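Local coordinates for protein of unknown function with a Fic domain (Bacteroides thetaiotaomicron VPI-5482, PDB 3CUC) that is of unknown function but carries a Fic domain, the mostly helical fold of the Fic/DOC family, at residues A[34-39]-A[75-80]. Numbering follows the deposited sequence.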
loop_
_atom_site.group_PDB
_atom_site.type_symbol
_atom_site.label_atom_id
_atom_site.label_comp_id
_atom_site.label_asym_id
_atom_site.label_seq_id
_atom_site.Cartn_x
_atom_site.Cartn_y
_atom_site.Cartn_z
ATOM N N LEU A 34 11.906 -5.247 5.098
ATOM C CA LEU A 34 12.717 -5.696 3.996
ATOM C C LEU A 34 11.832 -6.037 2.792
ATOM O O LEU A 34 11.977 -5.475 1.701
ATOM C CB LEU A 34 13.496 -6.938 4.437
ATOM C CG LEU A 34 14.895 -7.125 3.881
ATOM C CD1 LEU A 34 14.914 -6.939 2.360
ATOM C CD2 LEU A 34 15.840 -6.160 4.606
ATOM N N GLU A 35 10.891 -6.948 3.012
ATOM C CA GLU A 35 10.096 -7.495 1.923
ATOM C C GLU A 35 9.124 -6.490 1.325
ATOM O O GLU A 35 8.878 -6.508 0.116
ATOM C CB GLU A 35 9.346 -8.739 2.394
ATOM C CG GLU A 35 10.290 -9.885 2.751
ATOM C CD GLU A 35 9.791 -11.239 2.281
ATOM O OE1 GLU A 35 8.564 -11.484 2.345
ATOM O OE2 GLU A 35 10.633 -12.054 1.842
ATOM N N PHE A 36 8.573 -5.619 2.166
ATOM C CA PHE A 36 7.645 -4.610 1.689
ATOM C C PHE A 36 8.373 -3.593 0.817
ATOM O O PHE A 36 7.955 -3.329 -0.311
ATOM C CB PHE A 36 6.938 -3.912 2.849
ATOM C CG PHE A 36 5.951 -2.876 2.408
ATOM C CD1 PHE A 36 4.973 -3.187 1.471
ATOM C CD2 PHE A 36 5.994 -1.587 2.922
ATOM C CE1 PHE A 36 4.056 -2.228 1.048
ATOM C CE2 PHE A 36 5.075 -0.622 2.503
ATOM C CZ PHE A 36 4.110 -0.944 1.561
ATOM N N ASN A 37 9.459 -3.028 1.340
ATOM C CA ASN A 37 10.246 -2.049 0.587
ATOM C C ASN A 37 10.721 -2.625 -0.748
ATOM O O ASN A 37 10.587 -1.988 -1.801
ATOM C CB ASN A 37 11.435 -1.540 1.413
ATOM C CG ASN A 37 11.026 -0.509 2.462
ATOM O OD1 ASN A 37 10.417 0.511 2.135
ATOM N ND2 ASN A 37 11.388 -0.756 3.721
ATOM N N TYR A 38 11.249 -3.842 -0.704
ATOM C CA TYR A 38 11.740 -4.474 -1.913
ATOM C C TYR A 38 10.615 -4.633 -2.916
ATOM O O TYR A 38 10.695 -4.122 -4.031
ATOM C CB TYR A 38 12.365 -5.839 -1.625
ATOM C CG TYR A 38 12.747 -6.575 -2.885
ATOM C CD1 TYR A 38 13.973 -6.345 -3.508
ATOM C CD2 TYR A 38 11.873 -7.485 -3.471
ATOM C CE1 TYR A 38 14.318 -7.012 -4.674
ATOM C CE2 TYR A 38 12.209 -8.154 -4.640
ATOM C CZ TYR A 38 13.427 -7.917 -5.237
ATOM O OH TYR A 38 13.745 -8.590 -6.396
ATOM N N ASN A 39 9.562 -5.334 -2.511
ATOM C CA ASN A 39 8.495 -5.686 -3.435
ATOM C C ASN A 39 7.703 -4.492 -3.953
ATOM O O ASN A 39 7.435 -4.400 -5.150
ATOM C CB ASN A 39 7.558 -6.707 -2.798
ATOM C CG ASN A 39 8.154 -8.107 -2.763
ATOM O OD1 ASN A 39 8.204 -8.790 -3.783
ATOM N ND2 ASN A 39 8.586 -8.546 -1.584
ATOM N N LYS A 75 15.294 4.028 -0.117
ATOM C CA LYS A 75 15.443 4.642 1.210
ATOM C C LYS A 75 14.263 5.554 1.567
ATOM O O LYS A 75 13.792 5.552 2.698
ATOM C CB LYS A 75 16.736 5.462 1.253
ATOM C CG LYS A 75 17.131 6.023 2.627
ATOM C CD LYS A 75 18.155 7.150 2.462
ATOM C CE LYS A 75 18.910 7.456 3.756
ATOM N NZ LYS A 75 19.922 8.538 3.544
ATOM N N ALA A 76 13.799 6.340 0.598
ATOM C CA ALA A 76 12.710 7.290 0.816
ATOM C C ALA A 76 11.401 6.547 1.087
ATOM O O ALA A 76 10.614 6.953 1.944
ATOM C CB ALA A 76 12.564 8.212 -0.382
ATOM N N HIS A 77 11.177 5.455 0.357
ATOM C CA HIS A 77 10.012 4.608 0.575
ATOM C C HIS A 77 9.988 4.044 1.991
ATOM O O HIS A 77 8.923 3.903 2.590
ATOM C CB HIS A 77 9.984 3.463 -0.435
ATOM C CG HIS A 77 8.752 2.625 -0.351
ATOM N ND1 HIS A 77 8.647 1.550 0.501
ATOM C CD2 HIS A 77 7.568 2.711 -1.003
ATOM C CE1 HIS A 77 7.453 1.001 0.365
ATOM N NE2 HIS A 77 6.778 1.686 -0.543
ATOM N N ASN A 78 11.154 3.720 2.535
ATOM C CA ASN A 78 11.205 3.225 3.910
ATOM C C ASN A 78 10.873 4.328 4.915
ATOM O O ASN A 78 10.307 4.058 5.966
ATOM C CB ASN A 78 12.567 2.628 4.237
ATOM C CG ASN A 78 12.600 2.000 5.601
ATOM O OD1 ASN A 78 11.766 1.164 5.918
ATOM N ND2 ASN A 78 13.554 2.409 6.424
ATOM N N VAL A 79 11.244 5.569 4.592
ATOM C CA VAL A 79 10.845 6.718 5.405
ATOM C C VAL A 79 9.325 6.846 5.314
ATOM O O VAL A 79 8.658 7.125 6.307
ATOM C CB VAL A 79 11.548 8.037 4.954
ATOM C CG1 VAL A 79 10.963 9.240 5.679
ATOM C CG2 VAL A 79 13.057 7.948 5.187
ATOM N N GLY A 80 8.787 6.612 4.120
ATOM C CA GLY A 80 7.344 6.570 3.920
ATOM C C GLY A 80 6.659 5.534 4.791
ATOM O O GLY A 80 5.622 5.815 5.377
#
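The amide of Asn-37 reaches over to helix 68-89 and meets His-77 with its oxygen and Asn-78 with its nitrogen. On the oxygen side, ND1 of His-77 donates to OD1 of Asn-37 at 2.6 Å. That bond is almost straight, with an N-H...O angle of 172°. The acceptor lies at the edge of the imidazole, practically in the ring plane, while the amide stands nearly upright to that ring. The nitrogen side is less regular: ND2 of Asn-37 gives a hydrogen bond to OD1 of Asn-78 over 2.9 Å. It is bent to 150° and arrives above the carbonyl plane of Asn-78 instead of along a lone pair. A weak bond from the same ND2 to the carbonyl of Lys-33 ties the amide back to its own helix.

Phe-36 adds a smaller ring contact. Its CE2 comes to 3.6 Å from CE1 of His-77, and the two rings sit oblique to each other. With CG of His-77 anti to the backbone N, the imidazole extends across to Asn-37 and Phe-36. Leu-205 of helix 199-213 touches both rings, so a third helix lies against this side of the contact between helices 22-42 and 68-89, whose local axes approach to 9.7 Å at 126°.

The two bonds, one to the oxygen and one to the nitrogen, are consistent with the Asn-37 amide orientation modelled and would hold its rotation. As modelled, ND1 of His-77 donates, so a proton probably sits on ND1, and the paired bonds link the two helices through side chains in a mostly buried place.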